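Local coordinates for transaminase (Bacillus megaterium, PDB 5G0A), which catalyses pyridoxal-5'-phosphate-dependent amino-group transfer as an S-selective omega-transaminase of the class-III aminotransferase family, at residues 145-150 / 238-243; 404-409 / 438-443. All coordinates share one frame; numbering follows the deposited sequence.

Contact 1: residues 145-150 / 238-243; sequences EHDYHG and VSQGAG. With PLP (pyridoxal-5'-phosphate), chain K.
Gln240 pushes its amide end into the loop 145-150 and grips it at two points. NE2 donates to the backbone O of Glu145 at 2.9 Å and to OD1 of Asp147 at 2.7 Å. Both acceptors lie near the amide plane. The bond to Asp147 is the straighter one, at 162°, and uses the anti lone pair of OD1. The carboxylate stands 79° from the amide plane. A flip would turn OE1 toward these two oxygens, so the amide is probably fixed in this orientation. The other carboxylate oxygen, OD2 of Asp147, takes a bond of 2.7 Å from NE2 of His149, which comes from above the carboxylate plane. OD2 also forms a salt bridge with Arg144, and His149 ND1 bonds Asp269 of the PLP pocket. A polar chain thus runs from Gln240 toward the cofactor.

Packing is also close at Gly243, whose CA lies 3.6 Å from the O of His146. A CB on this residue would collide with that oxygen. A water bridges the same two residues: it donates to His146 O and accepts from Gly243 N. The side around Ala242 is looser. Ala242 is partly exposed and meets Tyr148 through a single apolar touch, CB to CB at 3.9 Å. CB of Tyr148 points toward the other loop, but with CG anti to the backbone N (chi1 -176°) the ring leads away from it. Its edge meets PLP, with CE2 3.8 Å from C4 of the cofactor.

The two loops follow strands 140-144 and 231-236, parallel neighbours in the seven-stranded sheet of the fold-type I PLP domain. They lead toward helices 153-157 and 251-262.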
ATOM      1  N   GLU B 145     -19.847  -2.392   1.480  1.00 27.44           N
ATOM      2  CA  GLU B 145     -20.218  -1.194   2.232  1.00 27.83           C
ATOM      3  C   GLU B 145     -21.018  -1.596   3.481  1.00 28.91           C
ATOM      4  O   GLU B 145     -21.914  -2.430   3.389  1.00 27.92           O
ATOM      5  CB  GLU B 145     -21.059  -0.233   1.364  1.00 31.65           C
ATOM      6  CG  GLU B 145     -21.214   1.128   2.041  1.00 36.17           C
ATOM      7  CD  GLU B 145     -22.238   2.068   1.418  1.00 44.18           C
ATOM      8  OE1 GLU B 145     -23.137   1.615   0.678  1.00 49.51           O
ATOM      9  OE2 GLU B 145     -22.135   3.285   1.687  1.00 44.93           O
ATOM     10  N   HIS B 146     -20.665  -0.989   4.613  1.00 26.93           N
ATOM     11  CA  HIS B 146     -21.278  -1.197   5.933  1.00 26.82           C
ATOM     12  C   HIS B 146     -20.956  -2.518   6.634  1.00 26.21           C
ATOM     13  O   HIS B 146     -21.486  -2.760   7.731  1.00 26.57           O
ATOM     14  CB  HIS B 146     -22.806  -0.994   5.919  1.00 28.99           C
ATOM     15  CG  HIS B 146     -23.253   0.258   5.227  1.00 31.81           C
ATOM     16  ND1 HIS B 146     -22.643   1.478   5.417  1.00 35.09           N
ATOM     17  CD2 HIS B 146     -24.273   0.477   4.364  1.00 33.04           C
ATOM     18  CE1 HIS B 146     -23.266   2.396   4.693  1.00 33.31           C
ATOM     19  NE2 HIS B 146     -24.256   1.815   4.047  1.00 37.02           N
ATOM     20  N   ASP B 147     -20.090  -3.351   6.053  1.00 23.16           N
ATOM     21  CA  ASP B 147     -19.691  -4.581   6.743  1.00 24.46           C
ATOM     22  C   ASP B 147     -18.828  -4.214   7.939  1.00 25.16           C
ATOM     23  O   ASP B 147     -18.025  -3.284   7.872  1.00 24.53           O
ATOM     24  CB  ASP B 147     -18.860  -5.513   5.850  1.00 23.22           C
ATOM     25  CG  ASP B 147     -19.698  -6.493   5.060  1.00 23.93           C
ATOM     26  OD1 ASP B 147     -20.931  -6.323   4.984  1.00 25.17           O
ATOM     27  OD2 ASP B 147     -19.117  -7.477   4.549  1.00 23.53           O
ATOM     28  N   TYR B 148     -18.993  -4.990   9.003  1.00 23.90           N
ATOM     29  CA  TYR B 148     -18.080  -4.968  10.150  1.00 24.15           C
ATOM     30  C   TYR B 148     -17.485  -6.364  10.298  1.00 23.87           C
ATOM     31  O   TYR B 148     -18.228  -7.353  10.399  1.00 24.36           O
ATOM     32  CB  TYR B 148     -18.803  -4.532  11.429  1.00 23.83           C
ATOM     33  CG  TYR B 148     -17.812  -4.419  12.584  1.00 24.30           C
ATOM     34  CD1 TYR B 148     -16.979  -3.296  12.685  1.00 25.86           C
ATOM     35  CD2 TYR B 148     -17.653  -5.454  13.509  1.00 25.86           C
ATOM     36  CE1 TYR B 148     -16.019  -3.195  13.687  1.00 27.93           C
ATOM     37  CE2 TYR B 148     -16.705  -5.353  14.548  1.00 25.80           C
ATOM     38  CZ  TYR B 148     -15.892  -4.220  14.614  1.00 27.18           C
ATOM     39  OH  TYR B 148     -14.940  -4.084  15.606  1.00 28.14           O
ATOM     40  N   HIS B 149     -16.154  -6.452  10.273  1.00 21.73           N
ATOM     41  CA  HIS B 149     -15.476  -7.723  10.398  1.00 22.35           C
ATOM     42  C   HIS B 149     -14.409  -7.682  11.491  1.00 21.77           C
ATOM     43  O   HIS B 149     -13.583  -8.576  11.573  1.00 23.51           O
ATOM     44  CB  HIS B 149     -14.872  -8.176   9.042  1.00 22.24           C
ATOM     45  CG  HIS B 149     -15.909  -8.451   7.998  1.00 21.96           C
ATOM     46  ND1 HIS B 149     -16.813  -9.488   8.111  1.00 20.83           N
ATOM     47  CD2 HIS B 149     -16.195  -7.825   6.826  1.00 23.13           C
ATOM     48  CE1 HIS B 149     -17.626  -9.474   7.064  1.00 22.08           C
ATOM     49  NE2 HIS B 149     -17.265  -8.482   6.265  1.00 23.71           N
ATOM     50  N   GLY B 150     -14.427  -6.645  12.326  1.00 21.67           N
ATOM     51  CA  GLY B 150     -13.422  -6.587  13.400  1.00 22.36           C
ATOM     52  C   GLY B 150     -12.551  -5.351  13.300  1.00 23.24           C
ATOM     53  O   GLY B 150     -12.751  -4.519  12.416  1.00 25.07           O
ATOM     54  N   VAL B 238     -24.214 -12.493   6.720  1.00 27.53           N
ATOM     55  CA  VAL B 238     -25.545 -12.725   6.111  1.00 30.59           C
ATOM     56  C   VAL B 238     -26.532 -11.677   6.597  1.00 31.93           C
ATOM     57  O   VAL B 238     -27.486 -11.332   5.903  1.00 35.08           O
ATOM     58  CB  VAL B 238     -26.121 -14.133   6.339  1.00 29.34           C
ATOM     59  CG1 VAL B 238     -25.216 -15.206   5.753  1.00 32.00           C
ATOM     60  CG2 VAL B 238     -26.471 -14.375   7.812  1.00 30.07           C
ATOM     61  N   SER B 239     -26.318 -11.198   7.809  1.00 32.29           N
ATOM     62  CA  SER B 239     -27.051 -10.067   8.311  1.00 35.11           C
ATOM     63  C   SER B 239     -25.984  -9.156   8.862  1.00 38.09           C
ATOM     64  O   SER B 239     -25.230  -9.561   9.757  1.00 39.75           O
ATOM     65  CB  SER B 239     -28.015 -10.512   9.418  1.00 37.98           C
ATOM     66  OG  SER B 239     -28.687  -9.409   9.988  1.00 39.68           O
ATOM     67  N   GLN B 240     -25.883  -7.945   8.316  1.00 36.84           N
ATOM     68  CA  GLN B 240     -24.872  -7.001   8.798  1.00 36.49           C
ATOM     69  C   GLN B 240     -25.201  -6.676  10.245  1.00 39.89           C
ATOM     70  O   GLN B 240     -26.290  -6.176  10.536  1.00 40.69           O
ATOM     71  CB  GLN B 240     -24.795  -5.758   7.900  1.00 35.28           C
ATOM     72  CG  GLN B 240     -24.075  -6.055   6.582  1.00 34.77           C
ATOM     73  CD  GLN B 240     -24.178  -4.931   5.566  1.00 35.54           C
ATOM     74  OE1 GLN B 240     -25.254  -4.339   5.369  1.00 35.82           O
ATOM     75  NE2 GLN B 240     -23.063  -4.645   4.887  1.00 32.02           N
ATOM     76  N   GLY B 241     -24.270  -7.015  11.142  1.00 39.25           N
ATOM     77  CA  GLY B 241     -24.492  -6.954  12.589  1.00 39.45           C
ATOM     78  C   GLY B 241     -24.459  -5.529  13.083  1.00 39.85           C
ATOM     79  O   GLY B 241     -25.506  -4.902  13.264  1.00 43.32           O
ATOM     80  N   ALA B 242     -23.256  -5.000  13.285  1.00 36.67           N
ATOM     81  CA  ALA B 242     -23.099  -3.583  13.615  1.00 38.36           C
ATOM     82  C   ALA B 242     -23.740  -2.702  12.537  1.00 40.76           C
ATOM     83  O   ALA B 242     -24.370  -1.674  12.845  1.00 41.37           O
ATOM     84  CB  ALA B 242     -21.625  -3.235  13.793  1.00 35.99           C
ATOM     85  N   GLY B 243     -23.603  -3.118  11.276  1.00 39.42           N
ATOM     86  CA  GLY B 243     -24.173  -2.368  10.138  1.00 40.27           C
ATOM     87  C   GLY B 243     -25.695  -2.411  10.080  1.00 41.56           C
ATOM     88  O   GLY B 243     -26.322  -1.616   9.360  1.00 37.43           O
TER
HETATM   89  N1  PLP K1298     -17.106  -9.918  12.793  1.00 22.01           N
HETATM   90  C2  PLP K1298     -18.388  -9.614  13.107  1.00 23.29           C
HETATM   91  C2A PLP K1298     -19.487  -9.840  12.092  1.00 24.59           C
HETATM   92  C3  PLP K1298     -18.721  -9.141  14.471  1.00 25.42           C
HETATM   93  O3  PLP K1298     -19.979  -8.869  14.845  1.00 27.98           O
HETATM   94  C4  PLP K1298     -17.630  -8.966  15.443  1.00 25.67           C
HETATM   95  C4A PLP K1298     -17.937  -8.520  16.873  1.00 30.20           C
HETATM   96  C5  PLP K1298     -16.271  -9.291  14.947  1.00 23.64           C
HETATM   97  C6  PLP K1298     -16.083  -9.723  13.642  1.00 23.42           C
HETATM   98  C5A PLP K1298     -15.033  -9.097  15.812  1.00 24.74           C
HETATM   99  O4P PLP K1298     -15.033  -9.877  16.988  1.00 24.58           O
HETATM  100  P   PLP K1298     -14.132  -9.353  18.227  1.00 23.59           P
HETATM  101  O1P PLP K1298     -14.253 -10.534  19.152  1.00 23.94           O
HETATM  102  O2P PLP K1298     -12.719  -9.074  17.747  1.00 23.11           O
HETATM  103  O3P PLP K1298     -14.821  -8.114  18.733  1.00 23.96           O
HETATM  104  O   HOH W   1     -22.049  -4.634   9.706  1.00 31.94           O

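Contact 2: residues 404-409 / 438-443; sequences LDRNFT and PNTMRI
Asp405 and Pro438 are the closest backbone pair, with CA atoms 6.3 Å apart, where the turn closed by Phe408 N to Asp405 O meets the loop entering strand 440-443. The Pro438 ring packs against both that carbonyl and the Phe408 ring. Its CG is 3.4 Å from Asp405 O. Its CD sits over one face of Phe408 in a CH-pi contact, 3.8 Å from the ring centroid and 17° off the normal. An alanine in place of Phe408 would probably leave a gap beside Pro438 and strip its CD of the aromatic face.

The polar part centres on Asp405. Chi1 of -168° sets CG anti to the backbone N; from there OD1 reaches Asn439, whose ND2 donates to it at 2.7 Å. The two planes are nearly coplanar. Water 2 also donates to OD1. It accepts from Asn439 N and lies 2.9 Å from Thr440 OG1. OD2 forms a salt bridge with Arg406 NH1, though the hydrogen bond within it is weak. Arg406 NH2 bonds Ser244 O, and Thr440 OG1 lies over one guanidinium face.

Asp405 OD1 takes bonds from an amide and a water, and OD2 pairs with an arginine; together these would probably favour the ionised carboxylate.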
ATOM      1  N   LEU B 404     -27.385  10.871   6.901  1.00 42.75           N
ATOM      2  CA  LEU B 404     -26.162  10.082   6.666  1.00 41.94           C
ATOM      3  C   LEU B 404     -26.329   8.604   7.009  1.00 40.57           C
ATOM      4  O   LEU B 404     -25.542   7.777   6.550  1.00 38.94           O
ATOM      5  CB  LEU B 404     -24.948  10.675   7.403  1.00 41.61           C
ATOM      6  CG  LEU B 404     -24.088  11.758   6.727  1.00 44.31           C
ATOM      7  CD1 LEU B 404     -23.178  12.440   7.748  1.00 43.26           C
ATOM      8  CD2 LEU B 404     -23.264  11.210   5.563  1.00 42.95           C
ATOM      9  N   ASP B 405     -27.359   8.281   7.794  1.00 38.24           N
ATOM     10  CA  ASP B 405     -27.742   6.888   8.086  1.00 37.23           C
ATOM     11  C   ASP B 405     -26.497   6.078   8.480  1.00 37.41           C
ATOM     12  O   ASP B 405     -25.795   6.466   9.409  1.00 35.73           O
ATOM     13  CB  ASP B 405     -28.512   6.272   6.909  1.00 38.91           C
ATOM     14  CG  ASP B 405     -29.187   4.947   7.263  1.00 42.80           C
ATOM     15  OD1 ASP B 405     -29.861   4.855   8.319  1.00 42.48           O
ATOM     16  OD2 ASP B 405     -29.064   4.001   6.459  1.00 42.75           O
ATOM     17  N   ARG B 406     -26.196   5.005   7.755  1.00 35.15           N
ATOM     18  CA  ARG B 406     -25.121   4.101   8.157  1.00 36.38           C
ATOM     19  C   ARG B 406     -23.734   4.674   7.840  1.00 36.84           C
ATOM     20  O   ARG B 406     -22.711   4.059   8.169  1.00 36.09           O
ATOM     21  CB  ARG B 406     -25.327   2.702   7.555  1.00 38.63           C
ATOM     22  CG  ARG B 406     -26.535   1.944   8.119  1.00 39.61           C
ATOM     23  CD  ARG B 406     -26.912   0.762   7.228  1.00 40.59           C
ATOM     24  NE  ARG B 406     -28.049   0.013   7.761  1.00 44.20           N
ATOM     25  CZ  ARG B 406     -29.329   0.268   7.490  1.00 48.63           C
ATOM     26  NH1 ARG B 406     -29.663   1.264   6.672  1.00 48.72           N
ATOM     27  NH2 ARG B 406     -30.286  -0.486   8.031  1.00 46.12           N
ATOM     28  N   ASN B 407     -23.708   5.857   7.218  1.00 36.39           N
ATOM     29  CA  ASN B 407     -22.468   6.604   6.985  1.00 38.67           C
ATOM     30  C   ASN B 407     -22.254   7.719   8.014  1.00 36.47           C
ATOM     31  O   ASN B 407     -21.395   8.580   7.829  1.00 38.01           O
ATOM     32  CB  ASN B 407     -22.399   7.152   5.542  1.00 38.13           C
ATOM     33  CG  ASN B 407     -21.899   6.116   4.547  1.00 39.20           C
ATOM     34  OD1 ASN B 407     -21.127   5.230   4.906  1.00 38.84           O
ATOM     35  ND2 ASN B 407     -22.338   6.223   3.285  1.00 38.69           N
ATOM     36  N   PHE B 408     -23.017   7.682   9.110  1.00 34.86           N
ATOM     37  CA  PHE B 408     -22.850   8.660  10.196  1.00 35.88           C
ATOM     38  C   PHE B 408     -21.539   8.412  10.945  1.00 36.55           C
ATOM     39  O   PHE B 408     -20.884   7.390  10.725  1.00 35.55           O
ATOM     40  CB  PHE B 408     -24.057   8.624  11.168  1.00 36.13           C
ATOM     41  CG  PHE B 408     -23.870   7.695  12.354  1.00 38.22           C
ATOM     42  CD1 PHE B 408     -23.606   6.339  12.168  1.00 38.15           C
ATOM     43  CD2 PHE B 408     -23.962   8.185  13.661  1.00 39.40           C
ATOM     44  CE1 PHE B 408     -23.418   5.498  13.258  1.00 38.42           C
ATOM     45  CE2 PHE B 408     -23.790   7.344  14.755  1.00 39.71           C
ATOM     46  CZ  PHE B 408     -23.513   6.004  14.552  1.00 38.87           C
ATOM     47  N   THR B 409     -21.155   9.351  11.808  1.00 34.96           N
ATOM     48  CA  THR B 409     -20.023   9.160  12.709  1.00 34.66           C
ATOM     49  C   THR B 409     -20.499   9.423  14.140  1.00 36.54           C
ATOM     50  O   THR B 409     -21.555  10.043  14.351  1.00 37.08           O
ATOM     51  CB  THR B 409     -18.822  10.085  12.397  1.00 35.55           C
ATOM     52  OG1 THR B 409     -19.086  11.405  12.883  1.00 35.82           O
ATOM     53  CG2 THR B 409     -18.516  10.132  10.887  1.00 36.38           C
ATOM     54  N   PRO B 438     -27.912   4.981  13.754  1.00 39.16           N
ATOM     55  CA  PRO B 438     -28.781   6.053  14.253  1.00 36.73           C
ATOM     56  C   PRO B 438     -30.277   5.865  13.977  1.00 39.08           C
ATOM     57  O   PRO B 438     -31.105   6.333  14.773  1.00 39.55           O
ATOM     58  CB  PRO B 438     -28.244   7.298  13.532  1.00 37.03           C
ATOM     59  CG  PRO B 438     -27.654   6.769  12.267  1.00 36.15           C
ATOM     60  CD  PRO B 438     -27.079   5.424  12.617  1.00 37.16           C
ATOM     61  N   ASN B 439     -30.624   5.198  12.874  1.00 37.32           N
ATOM     62  CA  ASN B 439     -32.038   4.981  12.509  1.00 38.93           C
ATOM     63  C   ASN B 439     -32.518   3.547  12.638  1.00 38.38           C
ATOM     64  O   ASN B 439     -33.585   3.204  12.126  1.00 37.44           O
ATOM     65  CB  ASN B 439     -32.294   5.403  11.052  1.00 38.14           C
ATOM     66  CG  ASN B 439     -31.807   6.797  10.751  1.00 39.30           C
ATOM     67  OD1 ASN B 439     -32.203   7.760  11.408  1.00 41.64           O
ATOM     68  ND2 ASN B 439     -30.941   6.915   9.747  1.00 41.53           N
ATOM     69  N   THR B 440     -31.738   2.694  13.298  1.00 36.95           N
ATOM     70  CA  THR B 440     -32.025   1.276  13.238  1.00 34.63           C
ATOM     71  C   THR B 440     -31.755   0.647  14.578  1.00 36.60           C
ATOM     72  O   THR B 440     -30.646   0.719  15.087  1.00 34.57           O
ATOM     73  CB  THR B 440     -31.146   0.567  12.181  1.00 36.21           C
ATOM     74  OG1 THR B 440     -31.089   1.366  10.983  1.00 38.42           O
ATOM     75  CG2 THR B 440     -31.699  -0.829  11.863  1.00 34.18           C
ATOM     76  N   MET B 441     -32.781   0.046  15.145  1.00 34.89           N
ATOM     77  CA  MET B 441     -32.626  -0.736  16.351  1.00 37.19           C
ATOM     78  C   MET B 441     -32.002  -2.065  16.019  1.00 33.00           C
ATOM     79  O   MET B 441     -32.275  -2.622  14.965  1.00 30.82           O
ATOM     80  CB  MET B 441     -33.995  -0.986  16.908  1.00 40.65           C
ATOM     81  CG  MET B 441     -34.766   0.302  16.899  1.00 44.61           C
ATOM     82  SD  MET B 441     -34.771   0.894  18.569  1.00 49.30           S
ATOM     83  CE  MET B 441     -36.144  -0.153  19.013  1.00 42.28           C
ATOM     84  N   ARG B 442     -31.206  -2.578  16.959  1.00 32.98           N
ATOM     85  CA  ARG B 442     -30.560  -3.873  16.832  1.00 33.92           C
ATOM     86  C   ARG B 442     -30.792  -4.570  18.169  1.00 32.79           C
ATOM     87  O   ARG B 442     -30.171  -4.233  19.182  1.00 32.02           O
ATOM     88  CB  ARG B 442     -29.056  -3.714  16.563  1.00 33.02           C
ATOM     89  CG  ARG B 442     -28.413  -4.935  15.907  1.00 36.66           C
ATOM     90  CD  ARG B 442     -28.642  -4.832  14.406  1.00 42.29           C
ATOM     91  NE  ARG B 442     -28.070  -5.871  13.546  1.00 39.07           N
ATOM     92  CZ  ARG B 442     -28.745  -6.932  13.107  1.00 39.66           C
ATOM     93  NH1 ARG B 442     -29.998  -7.148  13.517  1.00 39.84           N
ATOM     94  NH2 ARG B 442     -28.170  -7.783  12.264  1.00 39.13           N
ATOM     95  N   ILE B 443     -31.701  -5.530  18.154  1.00 32.58           N
ATOM     96  CA  ILE B 443     -32.237  -6.100  19.385  1.00 31.38           C
ATOM     97  C   ILE B 443     -31.765  -7.525  19.518  1.00 31.59           C
ATOM     98  O   ILE B 443     -31.883  -8.295  18.575  1.00 28.25           O
ATOM     99  CB  ILE B 443     -33.786  -6.042  19.371  1.00 33.02           C
ATOM    100  CG1 ILE B 443     -34.245  -4.577  19.332  1.00 32.41           C
ATOM    101  CG2 ILE B 443     -34.380  -6.742  20.598  1.00 33.66           C
ATOM    102  CD1 ILE B 443     -35.700  -4.390  18.971  1.00 35.17           C
TER
HETATM  103  O   HOH W   2     -29.400   3.688  10.719  1.00 39.82           O

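The centres of contacts 1 and 2 lie about 12 Å apart, and two arginines of contact 2 join them. Arg406 NE probably bonds Gly243 O at 2.9 Å, and Arg442 NE probably bonds Gly241 O at 2.8 Å. Both acceptors are backbone oxygens of segment 238-243. Contact 1 is the one that reaches the active site: Tyr148, His149 and Gly150 line the PLP pocket. Contact 2 lies farther from the cofactor, with the Arg406 side chain about 14 Å from PLP. The arginines thereby tie the loop after strand 231-236 to segment 404-409 and to strand 440-443 of the three-stranded sheet.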